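Local coordinates for osmotically inducible protein OsmC (Psychrobacter arcticus, PDB 2PN2) that is of unproven function but probably takes part in the osmotic-stress response and in detoxifying peroxides, at residues Ser68-Met73 with Val109-Thr114; Ala89-Glu94 with Ile113-Glu118. All coordinates share one frame; numbering follows the deposited sequence.

Interaction 1 (Ser68-Met73 with Val109-Thr114); sequences SLASCM and VHIAIT
Ile111 is the side chain to look at first, because it meets the helix with both of its branches. Its CG1 arm lies beside its own backbone N and carries CD1 toward Leu69, while CG2 swings anti to that N, on the carbonyl side, and comes up against Ala70. The two branches thus meet two successive helix residues: CD1 stands 4.1 Å from Leu69 CD2, and Ala70 CB sits 4.1 Å from Ile111 CG2.

Leu69 crosses Ile111 at about a right angle. With its CG anti to the backbone N (chi1 -178°), the side chain leans down to the strand, and a single methyl, CD2, does the touching. That methyl also settles against Val109, 4.1 Å from CG1, so one methyl touches two strand residues that are two positions apart. One turn further along the helix, Met73, modelled as selenomethionine, stretches its side chain out until SE lies 4.4 Å from Ile111 CD1. Ile111 CD1 therefore has Leu69 and Met73 as its two helix neighbours.

No hydrogen bond crosses here; the contact is wholly apolar and buried. The axes of segments 68-73 and 109-114 pass 9.4 Å apart, crossing at -38°, and Ile111 has the most surface covered by the helix. This is the packing of a long helix on a sheet, as in the OsmC fold.

Around it, helix 61-83 lies across the mixed sheet: Val95 of strand 92-100 touches Ala70 and Val109, and Gln146 of strand 145-150 touches Leu69 and Met73. Ala70 also packs on Val25 of the second subunit, as does Ser71, and Cys72 meets Cys134 and Pro135 in a loop of its own chain.

Interaction 2 (Ala89-Glu94 with Ile113-Glu118); sequences AGTTAE and ITFNQE
Thr92 and Thr114 are tied by a reciprocal pair of backbone hydrogen bonds: Thr92 N gives to Thr114 O at 3.0 Å, and Thr114 N returns one to Thr92 O at 2.8 Å, both nearly straight. Their side chains run alongside each other, with Thr92 OG1 3.7 Å from Thr114 CB. On the opposite face, Ala93 CB lies against Ile113 CG1 at 4.4 Å.

Thr91 carries the contact with the Phe115 ring. Its CG2, anti to the backbone N (chi1 -66° for OG1), stands over one face of the ring, 4.2 Å from the centroid and displaced toward the rim, a CH-pi contact; the same methyl is 3.7 Å from Ile113 CG2. The hydroxyl OG1 sits near the ring at CD1, but its hydrogen bond is with Ile88 O.

All this closes the open end of the beta hairpin made by strands 92-100 and 105-114, where Thr92 with Thr114 is an antiparallel hydrogen-bonded pair and Ala93 with Ile113 a non-hydrogen-bonded one. Thr91 CA still lies 3.4 Å from Thr114 O, a CA-H...O contact. Gly90 turns with a positive phi (89°), a backbone shape in which a CB would press on the carbonyl O of Ala89, which calls for glycine. Asn116 brings ND2 to 2.8 Å from Ala89 O, at an angle too poor for a hydrogen bond; a weak one goes instead to Asp87 O. Its backbone N is buried here without a partner.

Ile77 of helix 61-83 touches Phe115, and Phe127 meets the Phe115 ring with planes about 25° apart. With an alanine at this position, Thr91 CG2 would probably lose the ring beneath it and Phe127 its aromatic neighbour, opening a gap against the helix. Thr92, Ala93 and Glu94 pair antiparallel with a strand of the second subunit, whose Lys24 forms a salt bridge with Glu94.

Overall arrangement
Strand 105-114 carries both contacts; Ile113 and Thr114 lie in the segments of both, though they make their contacts in interaction 2. Interaction 1 lays helix 61-83 over the strand, while interaction 2 pairs the strand's C-terminal end with its hairpin partner; their centres are 11 Å apart. Ala93 joins the two: its CB lies 3.8 Å from Ile111 CG2 and 4.2 Å from Ala70 CB. Ala112 N, 2.9 Å from Glu94 O, is probably hydrogen-bonded to it, continuing the hairpin between the contacts. Both reach the second subunit. No ligand site is defined, but Cys72, on the helix of interaction 1, touches Cys134 of a loop, consistent with the cysteine pair of OsmC-type peroxidases.

Interaction 1 (Ser68-Met73 with Val109-Thr114)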
ATOM      1  N   SER A  68       0.415   0.736  -4.534  1.00 42.30           N
ATOM      2  CA  SER A  68       0.332   2.108  -4.005  1.00 40.13           C
ATOM      3  C   SER A  68       1.404   3.019  -4.613  1.00 40.13           C
ATOM      4  O   SER A  68       1.119   4.177  -4.868  1.00 42.04           O
ATOM      5  CB  SER A  68       0.391   2.158  -2.460  1.00 43.76           C
ATOM      6  OG  SER A  68       1.693   1.954  -1.958  1.00 42.92           O
ATOM      7  N   LEU A  69       2.601   2.470  -4.884  1.00 41.23           N
ATOM      8  CA  LEU A  69       3.677   3.213  -5.525  1.00 40.73           C
ATOM      9  C   LEU A  69       3.251   3.659  -6.902  1.00 40.71           C
ATOM     10  O   LEU A  69       3.391   4.825  -7.221  1.00 40.72           O
ATOM     11  CB  LEU A  69       4.969   2.385  -5.660  1.00 41.72           C
ATOM     12  CG  LEU A  69       6.173   3.110  -6.294  1.00 42.00           C
ATOM     13  CD1 LEU A  69       6.479   4.478  -5.571  1.00 36.44           C
ATOM     14  CD2 LEU A  69       7.404   2.177  -6.252  1.00 40.71           C
ATOM     15  N   ALA A  70       2.714   2.722  -7.692  1.00 40.53           N
ATOM     16  CA  ALA A  70       2.220   3.008  -9.047  1.00 42.06           C
ATOM     17  C   ALA A  70       1.055   4.004  -9.032  1.00 41.52           C
ATOM     18  O   ALA A  70       1.005   4.923  -9.855  1.00 40.50           O
ATOM     19  CB  ALA A  70       1.816   1.723  -9.763  1.00 38.90           C
ATOM     20  N   SER A  71       0.127   3.823  -8.105  1.00 41.89           N
ATOM     21  CA  SER A  71      -0.998   4.776  -7.950  1.00 39.36           C
ATOM     22  C   SER A  71      -0.524   6.180  -7.612  1.00 39.19           C
ATOM     23  O   SER A  71      -1.030   7.162  -8.168  1.00 37.70           O
ATOM     24  CB  SER A  71      -1.973   4.319  -6.874  1.00 41.06           C
ATOM     25  OG  SER A  71      -2.730   3.255  -7.379  1.00 40.55           O
ATOM     26  N   CYS A  72       0.461   6.261  -6.725  1.00 39.70           N
ATOM     27  CA  CYS A  72       1.035   7.530  -6.318  1.00 41.88           C
ATOM     28  C   CYS A  72       1.707   8.235  -7.504  1.00 39.39           C
ATOM     29  O   CYS A  72       1.505   9.440  -7.712  1.00 40.67           O
ATOM     30  CB  CYS A  72       2.032   7.315  -5.185  1.00 42.38           C
ATOM     31  SG  CYS A  72       2.608   8.826  -4.492  1.00 44.12           S
HETATM   32  N   MSE A  73       2.455   7.459  -8.290  1.00 40.08           N
HETATM   33  CA  MSE A  73       3.148   7.958  -9.491  1.00 40.72           C
HETATM   34  C   MSE A  73       2.185   8.521 -10.540  1.00 40.34           C
HETATM   35  O   MSE A  73       2.412   9.623 -11.043  1.00 40.16           O
HETATM   36  CB  MSE A  73       4.002   6.861 -10.117  1.00 36.42           C
HETATM   37  CG  MSE A  73       5.226   6.574  -9.322  1.00 37.47           C
HETATM   38 SE   MSE A  73       6.385   5.255 -10.173  0.75 43.47          SE
HETATM   39  CE  MSE A  73       7.780   5.256  -8.837  1.00 43.78           C
ATOM     40  N   VAL A 109      10.311  -3.003  -7.423  1.00 37.87           N
ATOM     41  CA  VAL A 109       8.972  -2.750  -7.964  1.00 38.73           C
ATOM     42  C   VAL A 109       9.182  -2.194  -9.359  1.00 39.74           C
ATOM     43  O   VAL A 109       9.804  -1.114  -9.519  1.00 39.47           O
ATOM     44  CB  VAL A 109       8.137  -1.775  -7.127  1.00 38.60           C
ATOM     45  CG1 VAL A 109       6.798  -1.533  -7.804  1.00 40.34           C
ATOM     46  CG2 VAL A 109       7.929  -2.299  -5.708  1.00 39.70           C
ATOM     47  N   HIS A 110       8.709  -2.923 -10.368  1.00 40.44           N
ATOM     48  CA  HIS A 110       8.832  -2.475 -11.766  1.00 42.14           C
ATOM     49  C   HIS A 110       7.479  -1.943 -12.183  1.00 44.07           C
ATOM     50  O   HIS A 110       6.463  -2.636 -12.009  1.00 46.03           O
ATOM     51  CB  HIS A 110       9.295  -3.581 -12.721  1.00 42.26           C
ATOM     52  CG  HIS A 110      10.522  -4.313 -12.272  1.00 40.50           C
ATOM     53  ND1 HIS A 110      10.866  -5.546 -12.777  1.00 45.18           N
ATOM     54  CD2 HIS A 110      11.443  -4.026 -11.317  1.00 39.57           C
ATOM     55  CE1 HIS A 110      11.981  -5.961 -12.198  1.00 49.20           C
ATOM     56  NE2 HIS A 110      12.343  -5.063 -11.300  1.00 46.65           N
ATOM     57  N   ILE A 111       7.461  -0.715 -12.701  1.00 44.49           N
ATOM     58  CA  ILE A 111       6.239  -0.029 -13.120  1.00 44.30           C
ATOM     59  C   ILE A 111       6.422   0.339 -14.584  1.00 42.97           C
ATOM     60  O   ILE A 111       7.309   1.114 -14.906  1.00 42.54           O
ATOM     61  CB  ILE A 111       5.957   1.248 -12.275  1.00 45.92           C
ATOM     62  CG1 ILE A 111       5.977   0.955 -10.770  1.00 47.97           C
ATOM     63  CG2 ILE A 111       4.626   1.915 -12.685  1.00 43.21           C
ATOM     64  CD1 ILE A 111       7.359   1.009 -10.158  1.00 55.43           C
ATOM     65  N   ALA A 112       5.636  -0.281 -15.466  1.00 41.91           N
ATOM     66  CA  ALA A 112       5.663   0.003 -16.902  1.00 42.74           C
ATOM     67  C   ALA A 112       4.469   0.910 -17.182  1.00 41.68           C
ATOM     68  O   ALA A 112       3.316   0.458 -17.118  1.00 40.06           O
ATOM     69  CB  ALA A 112       5.567  -1.288 -17.719  1.00 42.04           C
ATOM     70  N   ILE A 113       4.744   2.174 -17.513  1.00 43.14           N
ATOM     71  CA  ILE A 113       3.684   3.168 -17.760  1.00 42.59           C
ATOM     72  C   ILE A 113       3.433   3.356 -19.269  1.00 44.51           C
ATOM     73  O   ILE A 113       4.357   3.640 -20.016  1.00 44.41           O
ATOM     74  CB  ILE A 113       3.992   4.525 -17.101  1.00 42.91           C
ATOM     75  CG1 ILE A 113       4.295   4.362 -15.599  1.00 41.25           C
ATOM     76  CG2 ILE A 113       2.819   5.491 -17.322  1.00 42.05           C
ATOM     77  CD1 ILE A 113       4.525   5.682 -14.862  1.00 44.59           C
ATOM     78  N   THR A 114       2.181   3.199 -19.695  1.00 42.52           N
ATOM     79  CA  THR A 114       1.791   3.365 -21.094  1.00 42.76           C
ATOM     80  C   THR A 114       0.783   4.515 -21.154  1.00 42.38           C
ATOM     81  O   THR A 114      -0.316   4.418 -20.620  1.00 40.73           O
ATOM     82  CB  THR A 114       1.243   2.047 -21.701  1.00 40.08           C
ATOM     83  OG1 THR A 114       2.244   1.024 -21.573  1.00 43.50           O
ATOM     84  CG2 THR A 114       0.898   2.205 -23.194  1.00 42.03           C
TER

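Interaction 2 (Ala89-Glu94 with Ile113-Glu118)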
ATOM      1  N   ALA A  89      -6.016  10.633 -19.345  1.00 41.63           N
ATOM      2  CA  ALA A  89      -6.995   9.591 -18.952  1.00 40.88           C
ATOM      3  C   ALA A  89      -6.755   8.335 -19.797  1.00 42.55           C
ATOM      4  O   ALA A  89      -6.405   8.426 -20.981  1.00 41.80           O
ATOM      5  CB  ALA A  89      -8.453  10.089 -19.093  1.00 40.50           C
ATOM      6  N   GLY A  90      -6.863   7.168 -19.170  1.00 42.30           N
ATOM      7  CA  GLY A  90      -6.602   5.902 -19.858  1.00 41.71           C
ATOM      8  C   GLY A  90      -5.148   5.450 -19.796  1.00 41.07           C
ATOM      9  O   GLY A  90      -4.837   4.339 -20.258  1.00 39.54           O
ATOM     10  N   THR A  91      -4.257   6.282 -19.235  1.00 39.81           N
ATOM     11  CA  THR A  91      -2.866   5.900 -18.998  1.00 40.95           C
ATOM     12  C   THR A  91      -2.898   4.690 -18.058  1.00 43.37           C
ATOM     13  O   THR A  91      -3.761   4.610 -17.177  1.00 45.13           O
ATOM     14  CB  THR A  91      -2.037   7.066 -18.372  1.00 40.34           C
ATOM     15  OG1 THR A  91      -1.931   8.130 -19.325  1.00 40.64           O
ATOM     16  CG2 THR A  91      -0.598   6.599 -17.988  1.00 36.76           C
ATOM     17  N   THR A  92      -1.996   3.739 -18.279  1.00 45.18           N
ATOM     18  CA  THR A  92      -1.940   2.525 -17.482  1.00 44.47           C
ATOM     19  C   THR A  92      -0.544   2.275 -16.931  1.00 44.84           C
ATOM     20  O   THR A  92       0.454   2.715 -17.516  1.00 44.39           O
ATOM     21  CB  THR A  92      -2.381   1.310 -18.304  1.00 46.85           C
ATOM     22  OG1 THR A  92      -1.519   1.160 -19.439  1.00 46.19           O
ATOM     23  CG2 THR A  92      -3.830   1.469 -18.782  1.00 41.27           C
ATOM     24  N   ALA A  93      -0.490   1.561 -15.811  1.00 44.27           N
ATOM     25  CA  ALA A  93       0.764   1.183 -15.158  1.00 45.34           C
ATOM     26  C   ALA A  93       0.709  -0.296 -14.772  1.00 46.45           C
ATOM     27  O   ALA A  93      -0.130  -0.654 -13.941  1.00 48.13           O
ATOM     28  CB  ALA A  93       1.007   2.057 -13.912  1.00 43.86           C
ATOM     29  N   GLU A  94       1.559  -1.139 -15.394  1.00 45.64           N
ATOM     30  CA  GLU A  94       1.694  -2.577 -15.052  1.00 44.35           C
ATOM     31  C   GLU A  94       2.746  -2.679 -13.960  1.00 42.66           C
ATOM     32  O   GLU A  94       3.872  -2.212 -14.139  1.00 40.63           O
ATOM     33  CB  GLU A  94       2.124  -3.447 -16.236  1.00 43.82           C
ATOM     34  CG  GLU A  94       1.010  -3.721 -17.187  1.00 51.37           C
ATOM     35  CD  GLU A  94       1.429  -4.379 -18.491  1.00 57.98           C
ATOM     36  OE1 GLU A  94       2.608  -4.778 -18.646  1.00 65.93           O
ATOM     37  OE2 GLU A  94       0.556  -4.495 -19.377  1.00 65.12           O
ATOM     38  N   ILE A 113       4.744   2.174 -17.513  1.00 43.14           N
ATOM     39  CA  ILE A 113       3.684   3.168 -17.760  1.00 42.59           C
ATOM     40  C   ILE A 113       3.433   3.356 -19.269  1.00 44.51           C
ATOM     41  O   ILE A 113       4.357   3.640 -20.016  1.00 44.41           O
ATOM     42  CB  ILE A 113       3.992   4.525 -17.101  1.00 42.91           C
ATOM     43  CG1 ILE A 113       4.295   4.362 -15.599  1.00 41.25           C
ATOM     44  CG2 ILE A 113       2.819   5.491 -17.322  1.00 42.05           C
ATOM     45  CD1 ILE A 113       4.525   5.682 -14.862  1.00 44.59           C
ATOM     46  N   THR A 114       2.181   3.199 -19.695  1.00 42.52           N
ATOM     47  CA  THR A 114       1.791   3.365 -21.094  1.00 42.76           C
ATOM     48  C   THR A 114       0.783   4.515 -21.154  1.00 42.38           C
ATOM     49  O   THR A 114      -0.316   4.418 -20.620  1.00 40.73           O
ATOM     50  CB  THR A 114       1.243   2.047 -21.701  1.00 40.08           C
ATOM     51  OG1 THR A 114       2.244   1.024 -21.573  1.00 43.50           O
ATOM     52  CG2 THR A 114       0.898   2.205 -23.194  1.00 42.03           C
ATOM     53  N   PHE A 115       1.207   5.623 -21.755  1.00 45.59           N
ATOM     54  CA  PHE A 115       0.357   6.785 -21.937  1.00 46.89           C
ATOM     55  C   PHE A 115      -0.648   6.578 -23.073  1.00 50.41           C
ATOM     56  O   PHE A 115      -0.352   5.901 -24.066  1.00 48.43           O
ATOM     57  CB  PHE A 115       1.196   8.045 -22.160  1.00 46.21           C
ATOM     58  CG  PHE A 115       1.851   8.521 -20.921  1.00 46.21           C
ATOM     59  CD1 PHE A 115       1.165   9.363 -20.046  1.00 46.61           C
ATOM     60  CD2 PHE A 115       3.122   8.063 -20.566  1.00 49.37           C
ATOM     61  CE1 PHE A 115       1.763   9.794 -18.849  1.00 46.87           C
ATOM     62  CE2 PHE A 115       3.734   8.485 -19.380  1.00 48.25           C
ATOM     63  CZ  PHE A 115       3.050   9.352 -18.518  1.00 50.96           C
ATOM     64  N   ASN A 116      -1.839   7.156 -22.884  1.00 52.41           N
ATOM     65  CA  ASN A 116      -2.914   7.116 -23.886  1.00 55.91           C
ATOM     66  C   ASN A 116      -2.540   7.800 -25.223  1.00 56.70           C
ATOM     67  O   ASN A 116      -2.944   7.318 -26.288  1.00 57.62           O
ATOM     68  CB  ASN A 116      -4.220   7.727 -23.321  1.00 56.48           C
ATOM     69  CG  ASN A 116      -4.059   9.190 -22.877  1.00 60.30           C
ATOM     70  OD1 ASN A 116      -2.981   9.602 -22.435  1.00 68.02           O
ATOM     71  ND2 ASN A 116      -5.136   9.962 -22.973  1.00 62.40           N
ATOM     72  N   GLN A 117      -1.759   8.890 -25.150  1.00 56.57           N
ATOM     73  CA  GLN A 117      -1.334   9.684 -26.319  1.00 55.25           C
ATOM     74  C   GLN A 117       0.185   9.752 -26.496  1.00 54.01           C
ATOM     75  O   GLN A 117       0.939   9.302 -25.636  1.00 54.57           O
ATOM     76  CB  GLN A 117      -1.878  11.107 -26.180  1.00 55.01           C
ATOM     77  N   GLU A 118       0.619  10.331 -27.618  1.00 52.36           N
ATOM     78  CA  GLU A 118       2.050  10.522 -27.917  1.00 51.53           C
ATOM     79  C   GLU A 118       2.591  11.692 -27.080  1.00 50.36           C
ATOM     80  O   GLU A 118       1.932  12.726 -26.986  1.00 48.36           O
ATOM     81  CB  GLU A 118       2.280  10.785 -29.408  1.00 51.41           C
TER